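PDB 1VDM: purine phosphoribosyltransferase from Pyrococcus horikoshii, which probably transfers a phosphoribosyl group to a purine base, as a type I phosphoribosyltransferase. Local coordinates for residues D90-T95 with K138-P143. Numbering follows the deposited sequence.
Sequences DDVSDT and KWIVFP
Phe142 points the far end of its ring at Asp91 and Val92. Its CZ lies 3.5 Å from Asp91 CB, and its CE1 comes to 3.2 Å from Asp91 OD2. Carboxylate and ring planes are 28° apart. Asp91 CG sits between the backbone N and the carbonyl carbon (chi1 50°), and the other carboxylate oxygen, OD1, accepts a weak hydrogen bond from the amide of Val92. Val92 reaches the ring edge near its plane, CB being 4.1 Å from Phe142 CZ. CG2, the branch anti to the backbone N, instead meets Ile140 CD1 at 4.0 Å. Ile140 also sets its CG2 over one face of the Phe142 ring, offset toward the rim. An alanine at Phe142 would probably leave Val92 CB and Asp91 OD2 without the ring and open a gap beside Ile140 CG2. The two segments run nearly antiparallel, 173° apart, without pairing as strands. Asp90 ends strand 85-90, which runs parallel to both its neighbours in the mixed core sheet, and Asp91 follows it; the Asp90-Thr95 sequence resembles the PRPP-binding motif of type I phosphoribosyltransferases, consistent with the family. The chain then turns a corner at Asp91 into strand 92-93, whereas strand 139-141 pairs with strand 3-5, so the contact joins the segment after the core strand to a small separate sheet. Asp94 comes only loosely to Trp139, OD1 to CZ3 at 4.4 Å; its carboxylate is held by a salt bridge to Lys122 and a hydrogen bond from Trp124. Farther out, Trp144 stacks on Phe142, Leu119 touches it, and Ala120 packs against both Val92 and Ile140. Just beyond Phe142, the carbonyl of Pro143 accepts a hydrogen bond from Trp9 of a second subunit.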
ATOM      1  N   ASP G  90     -33.392  20.931   4.793  1.00 43.47           N
ATOM      2  CA  ASP G  90     -33.693  21.075   3.379  1.00 44.04           C
ATOM      3  C   ASP G  90     -32.607  21.972   2.802  1.00 42.81           C
ATOM      4  O   ASP G  90     -31.945  22.693   3.545  1.00 41.73           O
ATOM      5  CB  ASP G  90     -35.084  21.702   3.227  1.00 45.98           C
ATOM      6  CG  ASP G  90     -35.637  21.585   1.815  1.00 51.13           C
ATOM      7  OD1 ASP G  90     -35.498  20.497   1.198  1.00 52.63           O
ATOM      8  OD2 ASP G  90     -36.234  22.583   1.329  1.00 55.05           O
ATOM      9  N   ASP G  91     -32.407  21.928   1.490  1.00 42.53           N
ATOM     10  CA  ASP G  91     -31.335  22.720   0.882  1.00 43.57           C
ATOM     11  C   ASP G  91     -31.654  24.222   0.816  1.00 44.46           C
ATOM     12  O   ASP G  91     -30.806  25.077   1.043  1.00 44.45           O
ATOM     13  CB  ASP G  91     -30.991  22.160  -0.513  1.00 43.87           C
ATOM     14  CG  ASP G  91     -32.248  21.982  -1.366  1.00 47.50           C
ATOM     15  OD1 ASP G  91     -33.341  22.045  -0.800  1.00 49.92           O
ATOM     16  OD2 ASP G  91     -32.116  21.732  -2.564  1.00 49.06           O
ATOM     17  N   VAL G  92     -32.911  24.545   0.459  1.00 44.49           N
ATOM     18  CA  VAL G  92     -33.269  25.957   0.372  1.00 44.23           C
ATOM     19  C   VAL G  92     -34.778  26.187   0.482  1.00 44.08           C
ATOM     20  O   VAL G  92     -35.600  25.392   0.048  1.00 43.74           O
ATOM     21  CB  VAL G  92     -32.756  26.505  -0.961  1.00 44.43           C
ATOM     22  CG1 VAL G  92     -33.458  25.799  -2.119  1.00 42.12           C
ATOM     23  CG2 VAL G  92     -33.027  27.995  -1.050  1.00 43.56           C
ATOM     24  N   SER G  93     -35.124  27.316   1.126  1.00 43.76           N
ATOM     25  CA  SER G  93     -36.528  27.683   1.255  1.00 43.76           C
ATOM     26  C   SER G  93     -36.923  28.705   0.188  1.00 43.76           C
ATOM     27  O   SER G  93     -36.708  29.903   0.323  1.00 43.76           O
ATOM     28  CB  SER G  93     -36.714  28.296   2.645  1.00 43.76           C
ATOM     29  OG  SER G  93     -38.085  28.197   3.032  1.00 43.76           O
ATOM     30  N   ASP G  94     -37.481  28.198  -0.930  1.00 45.73           N
ATOM     31  CA  ASP G  94     -37.837  29.102  -2.015  1.00 47.33           C
ATOM     32  C   ASP G  94     -39.202  29.751  -1.787  1.00 48.09           C
ATOM     33  O   ASP G  94     -39.321  30.927  -1.480  1.00 48.51           O
ATOM     34  CB  ASP G  94     -37.844  28.327  -3.330  1.00 48.42           C
ATOM     35  CG  ASP G  94     -37.704  29.321  -4.474  1.00 49.64           C
ATOM     36  OD1 ASP G  94     -37.272  28.902  -5.547  1.00 48.73           O
ATOM     37  OD2 ASP G  94     -38.022  30.492  -4.281  1.00 51.02           O
ATOM     38  N   THR G  95     -40.270  28.957  -1.993  1.00 48.69           N
ATOM     39  CA  THR G  95     -41.597  29.484  -1.711  1.00 49.02           C
ATOM     40  C   THR G  95     -42.112  29.034  -0.344  1.00 50.22           C
ATOM     41  O   THR G  95     -43.007  29.635   0.238  1.00 51.10           O
ATOM     42  CB  THR G  95     -42.555  29.022  -2.811  1.00 48.54           C
ATOM     43  OG1 THR G  95     -42.620  27.590  -2.811  1.00 48.03           O
ATOM     44  CG2 THR G  95     -42.049  29.498  -4.176  1.00 47.09           C
ATOM     45  N   LYS G 138     -31.723  34.649  -6.859  1.00 43.68           N
ATOM     46  CA  LYS G 138     -31.397  33.879  -8.049  1.00 42.81           C
ATOM     47  C   LYS G 138     -31.689  32.400  -7.867  1.00 42.17           C
ATOM     48  O   LYS G 138     -31.988  31.940  -6.759  1.00 40.54           O
ATOM     49  CB  LYS G 138     -29.921  34.040  -8.397  1.00 43.99           C
ATOM     50  CG  LYS G 138     -29.494  35.454  -8.724  1.00 44.72           C
ATOM     51  CD  LYS G 138     -28.087  35.445  -9.288  1.00 46.99           C
ATOM     52  CE  LYS G 138     -27.585  36.844  -9.559  1.00 47.18           C
ATOM     53  NZ  LYS G 138     -26.173  36.814 -10.034  1.00 50.18           N
ATOM     54  N   TRP G 139     -31.623  31.655  -8.967  1.00 40.31           N
ATOM     55  CA  TRP G 139     -31.831  30.218  -8.890  1.00 39.74           C
ATOM     56  C   TRP G 139     -30.479  29.625  -8.480  1.00 38.97           C
ATOM     57  O   TRP G 139     -29.427  29.998  -9.026  1.00 37.42           O
ATOM     58  CB  TRP G 139     -32.283  29.648 -10.235  1.00 40.68           C
ATOM     59  CG  TRP G 139     -32.378  28.146 -10.238  1.00 43.44           C
ATOM     60  CD1 TRP G 139     -31.406  27.263 -10.618  1.00 45.31           C
ATOM     61  CD2 TRP G 139     -33.490  27.351  -9.802  1.00 43.69           C
ATOM     62  NE1 TRP G 139     -31.842  25.969 -10.445  1.00 45.09           N
ATOM     63  CE2 TRP G 139     -33.118  25.994  -9.947  1.00 44.25           C
ATOM     64  CE3 TRP G 139     -34.764  27.653  -9.302  1.00 43.18           C
ATOM     65  CZ2 TRP G 139     -33.973  24.941  -9.613  1.00 43.47           C
ATOM     66  CZ3 TRP G 139     -35.616  26.603  -8.968  1.00 44.21           C
ATOM     67  CH2 TRP G 139     -35.214  25.263  -9.126  1.00 43.89           C
ATOM     68  N   ILE G 140     -30.510  28.725  -7.501  1.00 36.66           N
ATOM     69  CA  ILE G 140     -29.283  28.108  -7.012  1.00 35.16           C
ATOM     70  C   ILE G 140     -29.013  26.722  -7.585  1.00 32.93           C
ATOM     71  O   ILE G 140     -29.849  25.819  -7.482  1.00 31.79           O
ATOM     72  CB  ILE G 140     -29.289  27.963  -5.474  1.00 35.02           C
ATOM     73  CG1 ILE G 140     -29.681  29.281  -4.818  1.00 35.41           C
ATOM     74  CG2 ILE G 140     -27.896  27.555  -4.987  1.00 35.93           C
ATOM     75  CD1 ILE G 140     -29.912  29.155  -3.344  1.00 36.22           C
ATOM     76  N   VAL G 141     -27.841  26.563  -8.189  1.00 30.37           N
ATOM     77  CA  VAL G 141     -27.442  25.262  -8.714  1.00 31.42           C
ATOM     78  C   VAL G 141     -26.486  24.684  -7.681  1.00 31.01           C
ATOM     79  O   VAL G 141     -25.385  25.193  -7.490  1.00 31.35           O
ATOM     80  CB  VAL G 141     -26.698  25.363 -10.060  1.00 30.72           C
ATOM     81  CG1 VAL G 141     -26.332  23.972 -10.537  1.00 29.34           C
ATOM     82  CG2 VAL G 141     -27.565  26.070 -11.091  1.00 31.50           C
ATOM     83  N   PHE G 142     -26.921  23.634  -6.998  1.00 30.23           N
ATOM     84  CA  PHE G 142     -26.090  22.998  -5.985  1.00 29.48           C
ATOM     85  C   PHE G 142     -24.977  22.138  -6.598  1.00 29.06           C
ATOM     86  O   PHE G 142     -25.043  21.758  -7.774  1.00 28.80           O
ATOM     87  CB  PHE G 142     -26.966  22.175  -5.041  1.00 30.36           C
ATOM     88  CG  PHE G 142     -27.853  23.009  -4.177  1.00 31.32           C
ATOM     89  CD1 PHE G 142     -29.210  23.149  -4.470  1.00 31.62           C
ATOM     90  CD2 PHE G 142     -27.331  23.684  -3.075  1.00 31.92           C
ATOM     91  CE1 PHE G 142     -30.042  23.951  -3.670  1.00 30.99           C
ATOM     92  CE2 PHE G 142     -28.154  24.490  -2.270  1.00 30.09           C
ATOM     93  CZ  PHE G 142     -29.510  24.622  -2.568  1.00 29.95           C
ATOM     94  N   PRO G 143     -23.942  21.807  -5.794  1.00 27.49           N
ATOM     95  CA  PRO G 143     -22.801  21.000  -6.249  1.00 26.00           C
ATOM     96  C   PRO G 143     -23.196  19.617  -6.759  1.00 28.48           C
ATOM     97  O   PRO G 143     -22.483  19.024  -7.563  1.00 28.65           O
ATOM     98  CB  PRO G 143     -21.916  20.901  -5.005  1.00 25.62           C
ATOM     99  CG  PRO G 143     -22.450  21.922  -4.067  1.00 27.13           C
ATOM    100  CD  PRO G 143     -23.908  21.958  -4.329  1.00 25.39           C
TER